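Local coordinates for protein luciferase (Lingulodinium polyedrum, PDB 1VPR) that catalyses the oxidation of dinoflagellate luciferin by molecular oxygen with emission of blue light, this chain being the third of its three homologous luciferase domains, at residues A[214-227]-A[230-243]. Residues are numbered along the deposited sequence; the frame is centred on the assembly and turned at random.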
loop_
_atom_site.group_PDB
_atom_site.type_symbol
_atom_site.label_atom_id
_atom_site.label_comp_id
_atom_site.label_asym_id
_atom_site.label_seq_id
_atom_site.Cartn_x
_atom_site.Cartn_y
_atom_site.Cartn_z
ATOM N N ASP A 214 -15.892 -5.534 7.614
ATOM C CA ASP A 214 -15.549 -4.740 6.445
ATOM C C ASP A 214 -14.702 -3.495 6.745
ATOM O O ASP A 214 -14.545 -2.616 5.878
ATOM C CB ASP A 214 -16.833 -4.332 5.710
ATOM C CG ASP A 214 -17.802 -3.581 6.605
ATOM O OD1 ASP A 214 -18.866 -3.149 6.123
ATOM O OD2 ASP A 214 -17.509 -3.415 7.802
ATOM N N VAL A 215 -14.176 -3.407 7.967
ATOM C CA VAL A 215 -13.320 -2.271 8.360
ATOM C C VAL A 215 -11.968 -2.827 8.779
ATOM O O VAL A 215 -11.889 -3.791 9.546
ATOM C CB VAL A 215 -13.940 -1.472 9.532
ATOM C CG1 VAL A 215 -12.930 -0.463 10.088
ATOM C CG2 VAL A 215 -15.187 -0.738 9.040
ATOM N N CYS A 216 -10.896 -2.248 8.246
ATOM C CA CYS A 216 -9.552 -2.697 8.583
ATOM C C CYS A 216 -8.600 -1.549 8.855
ATOM O O CYS A 216 -8.758 -0.472 8.292
ATOM C CB CYS A 216 -8.917 -3.446 7.420
ATOM S SG CYS A 216 -9.616 -5.024 6.971
ATOM N N THR A 217 -7.599 -1.801 9.689
ATOM C CA THR A 217 -6.518 -0.838 9.917
ATOM C C THR A 217 -5.301 -1.608 9.399
ATOM O O THR A 217 -5.107 -2.780 9.733
ATOM C CB THR A 217 -6.321 -0.507 11.372
ATOM O OG1 THR A 217 -7.423 0.294 11.813
ATOM C CG2 THR A 217 -5.006 0.289 11.561
ATOM N N VAL A 218 -4.492 -0.969 8.560
ATOM C CA VAL A 218 -3.346 -1.628 7.963
ATOM C C VAL A 218 -2.040 -0.863 8.189
ATOM O O VAL A 218 -1.957 0.337 7.927
ATOM C CB VAL A 218 -3.552 -1.812 6.415
ATOM C CG1 VAL A 218 -2.337 -2.496 5.777
ATOM C CG2 VAL A 218 -4.809 -2.627 6.148
ATOM N N ASP A 219 -1.043 -1.565 8.708
ATOM C CA ASP A 219 0.280 -0.994 8.919
ATOM C C ASP A 219 1.051 -1.515 7.718
ATOM O O ASP A 219 1.096 -2.734 7.478
ATOM C CB ASP A 219 0.887 -1.505 10.232
ATOM C CG ASP A 219 0.057 -1.088 11.436
ATOM O OD1 ASP A 219 0.173 0.066 11.869
ATOM O OD2 ASP A 219 -0.758 -1.890 11.939
ATOM N N ALA A 220 1.623 -0.585 6.954
ATOM C CA ALA A 220 2.394 -0.885 5.745
ATOM C C ALA A 220 3.769 -0.229 5.847
ATOM O O ALA A 220 3.982 0.635 6.687
ATOM C CB ALA A 220 1.670 -0.359 4.517
ATOM N N SER A 221 4.687 -0.630 4.974
ATOM C CA SER A 221 6.053 -0.110 5.003
ATOM C C SER A 221 6.190 1.388 4.799
ATOM O O SER A 221 5.664 1.948 3.817
ATOM C CB SER A 221 6.895 -0.829 3.943
ATOM O OG SER A 221 8.195 -0.259 3.812
ATOM N N VAL A 222 6.912 2.042 5.709
ATOM C CA VAL A 222 7.147 3.477 5.570
ATOM C C VAL A 222 8.287 3.720 4.567
ATOM O O VAL A 222 8.620 4.853 4.237
ATOM C CB VAL A 222 7.440 4.152 6.926
ATOM C CG1 VAL A 222 6.136 4.228 7.729
ATOM C CG2 VAL A 222 8.512 3.377 7.707
ATOM N N ALA A 223 8.874 2.646 4.058
ATOM C CA ALA A 223 9.907 2.800 3.053
ATOM C C ALA A 223 9.184 3.144 1.746
ATOM O O ALA A 223 9.786 3.697 0.812
ATOM C CB ALA A 223 10.662 1.505 2.889
ATOM N N LYS A 224 7.889 2.830 1.688
ATOM C CA LYS A 224 7.083 3.060 0.482
ATOM C C LYS A 224 5.958 4.085 0.670
ATOM O O LYS A 224 5.776 4.997 -0.148
ATOM C CB LYS A 224 6.482 1.718 0.017
ATOM C CG LYS A 224 7.524 0.629 -0.278
ATOM C CD LYS A 224 6.925 -0.769 -0.547
ATOM C CE LYS A 224 5.864 -0.751 -1.653
ATOM N NZ LYS A 224 6.396 -0.349 -2.994
ATOM N N PHE A 225 5.199 3.926 1.748
ATOM C CA PHE A 225 4.082 4.804 2.056
ATOM C C PHE A 225 4.439 5.828 3.133
ATOM O O PHE A 225 5.047 5.477 4.162
ATOM C CB PHE A 225 2.876 3.960 2.518
ATOM C CG PHE A 225 2.423 2.953 1.491
ATOM C CD1 PHE A 225 2.885 1.636 1.527
ATOM C CD2 PHE A 225 1.598 3.346 0.442
ATOM C CE1 PHE A 225 2.537 0.728 0.524
ATOM C CE2 PHE A 225 1.244 2.452 -0.568
ATOM C CZ PHE A 225 1.711 1.144 -0.528
ATOM N N ALA A 226 4.032 7.079 2.914
ATOM C CA ALA A 226 4.327 8.137 3.875
ATOM C C ALA A 226 3.549 7.925 5.172
ATOM O O ALA A 226 4.026 8.289 6.229
ATOM C CB ALA A 226 4.012 9.519 3.270
ATOM N N ARG A 227 2.370 7.305 5.106
ATOM C CA ARG A 227 1.598 7.065 6.328
ATOM C C ARG A 227 1.816 5.622 6.810
ATOM O O ARG A 227 1.621 4.670 6.061
ATOM C CB ARG A 227 0.100 7.385 6.082
ATOM C CG ARG A 227 -0.838 7.009 7.232
ATOM C CD ARG A 227 -2.169 7.755 7.219
ATOM N NE ARG A 227 -2.615 8.179 5.897
ATOM C CZ ARG A 227 -3.351 9.274 5.689
ATOM N NH1 ARG A 227 -3.708 10.034 6.727
ATOM N NH2 ARG A 227 -3.727 9.626 4.457
ATOM N N ARG A 230 -3.165 3.152 8.250
ATOM C CA ARG A 230 -4.381 3.699 7.641
ATOM C C ARG A 230 -5.551 2.782 7.983
ATOM O O ARG A 230 -5.385 1.577 8.191
ATOM C CB ARG A 230 -4.269 3.828 6.101
ATOM C CG ARG A 230 -4.460 2.525 5.303
ATOM C CD ARG A 230 -3.184 1.719 5.205
ATOM N NE ARG A 230 -2.140 2.493 4.523
ATOM C CZ ARG A 230 -0.937 2.746 5.046
ATOM N NH1 ARG A 230 -0.631 2.293 6.250
ATOM N NH2 ARG A 230 -0.033 3.446 4.365
ATOM N N THR A 231 -6.728 3.374 8.091
ATOM C CA THR A 231 -7.945 2.615 8.374
ATOM C C THR A 231 -8.921 2.945 7.246
ATOM O O THR A 231 -9.060 4.109 6.856
ATOM C CB THR A 231 -8.595 3.041 9.715
ATOM O OG1 THR A 231 -7.735 2.683 10.805
ATOM C CG2 THR A 231 -9.920 2.337 9.917
ATOM N N TRP A 232 -9.601 1.932 6.726
ATOM C CA TRP A 232 -10.557 2.172 5.659
ATOM C C TRP A 232 -11.742 1.225 5.769
ATOM O O TRP A 232 -11.742 0.305 6.585
ATOM C CB TRP A 232 -9.875 2.034 4.274
ATOM C CG TRP A 232 -8.923 0.887 4.119
ATOM C CD1 TRP A 232 -7.548 0.960 4.069
ATOM C CD2 TRP A 232 -9.247 -0.514 4.042
ATOM N NE1 TRP A 232 -7.004 -0.297 3.978
ATOM C CE2 TRP A 232 -8.019 -1.222 3.963
ATOM C CE3 TRP A 232 -10.448 -1.238 4.037
ATOM C CZ2 TRP A 232 -7.959 -2.620 3.885
ATOM C CZ3 TRP A 232 -10.388 -2.636 3.960
ATOM C CH2 TRP A 232 -9.153 -3.308 3.887
ATOM N N LYS A 233 -12.771 1.464 4.965
ATOM C CA LYS A 233 -13.941 0.594 4.982
ATOM C C LYS A 233 -14.282 0.191 3.543
ATOM O O LYS A 233 -14.153 0.998 2.604
ATOM C CB LYS A 233 -15.142 1.300 5.642
ATOM C CG LYS A 233 -16.444 0.458 5.623
ATOM C CD LYS A 233 -17.593 1.164 6.379
ATOM C CE LYS A 233 -18.852 0.305 6.346
ATOM N NZ LYS A 233 -19.828 0.700 7.395
ATOM N N SER A 234 -14.695 -1.061 3.386
ATOM C CA SER A 234 -15.081 -1.604 2.085
ATOM C C SER A 234 -15.932 -0.589 1.321
ATOM O O SER A 234 -16.928 -0.100 1.837
ATOM C CB SER A 234 -15.882 -2.889 2.311
ATOM O OG SER A 234 -16.266 -3.500 1.098
ATOM N N GLY A 235 -15.516 -0.255 0.102
ATOM C CA GLY A 235 -16.271 0.665 -0.743
ATOM C C GLY A 235 -16.038 2.156 -0.527
ATOM O O GLY A 235 -16.654 2.985 -1.229
ATOM N N HIS A 236 -15.153 2.511 0.414
ATOM C CA HIS A 236 -14.883 3.919 0.703
ATOM C C HIS A 236 -13.453 4.326 0.399
ATOM O O HIS A 236 -12.516 3.582 0.653
ATOM C CB HIS A 236 -15.230 4.220 2.169
ATOM C CG HIS A 236 -16.697 4.106 2.471
ATOM N ND1 HIS A 236 -17.569 5.164 2.320
ATOM C CD2 HIS A 236 -17.452 3.047 2.861
ATOM C CE1 HIS A 236 -18.797 4.765 2.614
ATOM N NE2 HIS A 236 -18.753 3.485 2.946
ATOM N N TYR A 237 -13.297 5.525 -0.154
ATOM C CA TYR A 237 -11.992 6.047 -0.547
ATOM C C TYR A 237 -11.059 6.392 0.603
ATOM O O TYR A 237 -11.477 6.666 1.728
ATOM C CB TYR A 237 -12.164 7.333 -1.382
ATOM C CG TYR A 237 -12.161 7.135 -2.882
ATOM C CD1 TYR A 237 -13.348 7.011 -3.594
ATOM C CD2 TYR A 237 -10.967 7.086 -3.582
ATOM C CE1 TYR A 237 -13.339 6.848 -4.972
ATOM C CE2 TYR A 237 -10.944 6.919 -4.949
ATOM C CZ TYR A 237 -12.136 6.802 -5.633
ATOM O OH TYR A 237 -12.102 6.635 -6.982
ATOM N N PHE A 238 -9.771 6.351 0.311
ATOM C CA PHE A 238 -8.787 6.783 1.272
ATOM C C PHE A 238 -7.635 7.313 0.455
ATOM O O PHE A 238 -7.495 7.030 -0.737
ATOM C CB PHE A 238 -8.393 5.684 2.294
ATOM C CG PHE A 238 -7.770 4.450 1.700
ATOM C CD1 PHE A 238 -6.399 4.249 1.780
ATOM C CD2 PHE A 238 -8.566 3.461 1.130
ATOM C CE1 PHE A 238 -5.819 3.062 1.300
ATOM C CE2 PHE A 238 -8.008 2.286 0.656
ATOM C CZ PHE A 238 -6.622 2.082 0.744
ATOM N N TYR A 239 -6.821 8.116 1.099
ATOM C CA TYR A 239 -5.717 8.775 0.444
ATOM C C TYR A 239 -4.379 8.171 0.882
ATOM O O TYR A 239 -4.131 8.008 2.078
ATOM C CB TYR A 239 -5.789 10.256 0.819
ATOM C CG TYR A 239 -4.540 11.057 0.512
ATOM C CD1 TYR A 239 -3.955 10.998 -0.750
ATOM C CD2 TYR A 239 -3.953 11.879 1.485
ATOM C CE1 TYR A 239 -2.814 11.740 -1.058
ATOM C CE2 TYR A 239 -2.804 12.622 1.195
ATOM C CZ TYR A 239 -2.246 12.546 -0.090
ATOM O OH TYR A 239 -1.148 13.305 -0.434
ATOM N N GLU A 240 -3.543 7.823 -0.090
ATOM C CA GLU A 240 -2.229 7.280 0.205
ATOM C C GLU A 240 -1.092 8.187 -0.269
ATOM O O GLU A 240 -0.771 8.209 -1.456
ATOM C CB GLU A 240 -2.044 5.904 -0.447
ATOM C CG GLU A 240 -2.849 4.784 0.193
ATOM C CD GLU A 240 -2.145 4.180 1.408
ATOM O OE1 GLU A 240 -1.379 4.903 2.100
ATOM O OE2 GLU A 240 -2.383 2.981 1.672
ATOM N N PRO A 241 -0.515 9.000 0.630
ATOM C CA PRO A 241 0.601 9.837 0.167
ATOM C C PRO A 241 1.805 8.892 0.090
ATOM O O PRO A 241 1.971 8.028 0.960
ATOM C CB PRO A 241 0.762 10.870 1.283
ATOM C CG PRO A 241 0.124 10.208 2.489
ATOM C CD PRO A 241 -1.071 9.515 1.892
ATOM N N LEU A 242 2.639 9.051 -0.932
ATOM C CA LEU A 242 3.788 8.173 -1.126
ATOM C C LEU A 242 5.118 8.859 -0.850
ATOM O O LEU A 242 5.268 10.082 -1.064
ATOM C CB LEU A 242 3.796 7.652 -2.560
ATOM C CG LEU A 242 2.472 7.085 -3.076
ATOM C CD1 LEU A 242 2.640 6.702 -4.540
ATOM C CD2 LEU A 242 2.034 5.899 -2.230
ATOM N N VAL A 243 6.080 8.069 -0.387
ATOM C CA VAL A 243 7.420 8.553 -0.098
ATOM C C VAL A 243 8.050 9.076 -1.389
ATOM O O VAL A 243 8.950 9.936 -1.347
ATOM C CB VAL A 243 8.302 7.420 0.464
ATOM C CG1 VAL A 243 9.766 7.846 0.486
ATOM C CG2 VAL A 243 7.836 7.056 1.869
HETATM O O HOH W 1 -19.154 -1.392 9.359
HETATM O O HOH W 2 0.661 6.634 2.794
HETATM O O HOH W 3 -3.265 6.298 3.870
#
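Arg230 lays its guanidinium against the loop that follows strand 215-219. With CG between backbone N and carbonyl carbon (chi1 79°) and bends at chi2 and chi3, the chain curls back so that Arg230 NH1 reaches Val218 O at 2.9 Å; that oxygen also takes Arg230 N, from the opposite face of its plane. Arg230 NH2 donates to Arg227 O at 2.7 Å, and Ala220 CB covers one face of the group. Arg230 grips Glu240 side-on, NE to OE2 (2.9 Å) and NH2 to OE1, which offers its syn lone pair. A lysine in place of Arg230 would probably leave Glu240 without this two-pronged mate and free its carboxylate to turn. Strands 215-219 and 229-233 form an antiparallel hairpin of the calycin-type beta barrel in the catalytic domain, and the salt bridge ties it to strand 237-241. On the same side of the hairpin as Arg230, Cys216 CB sits over the six-membered ring of Trp232, 3.8 Å from its centroid, while Val218 CG2 touches CZ2. Further along the loop, Phe225 CD2 packs on Leu242 CD2 (3.7 Å). Arg227, bent at chi3, sends NH2 to Tyr239 O (2.9 Å) from above the carbonyl plane, and its NH1 pairs with Asp353.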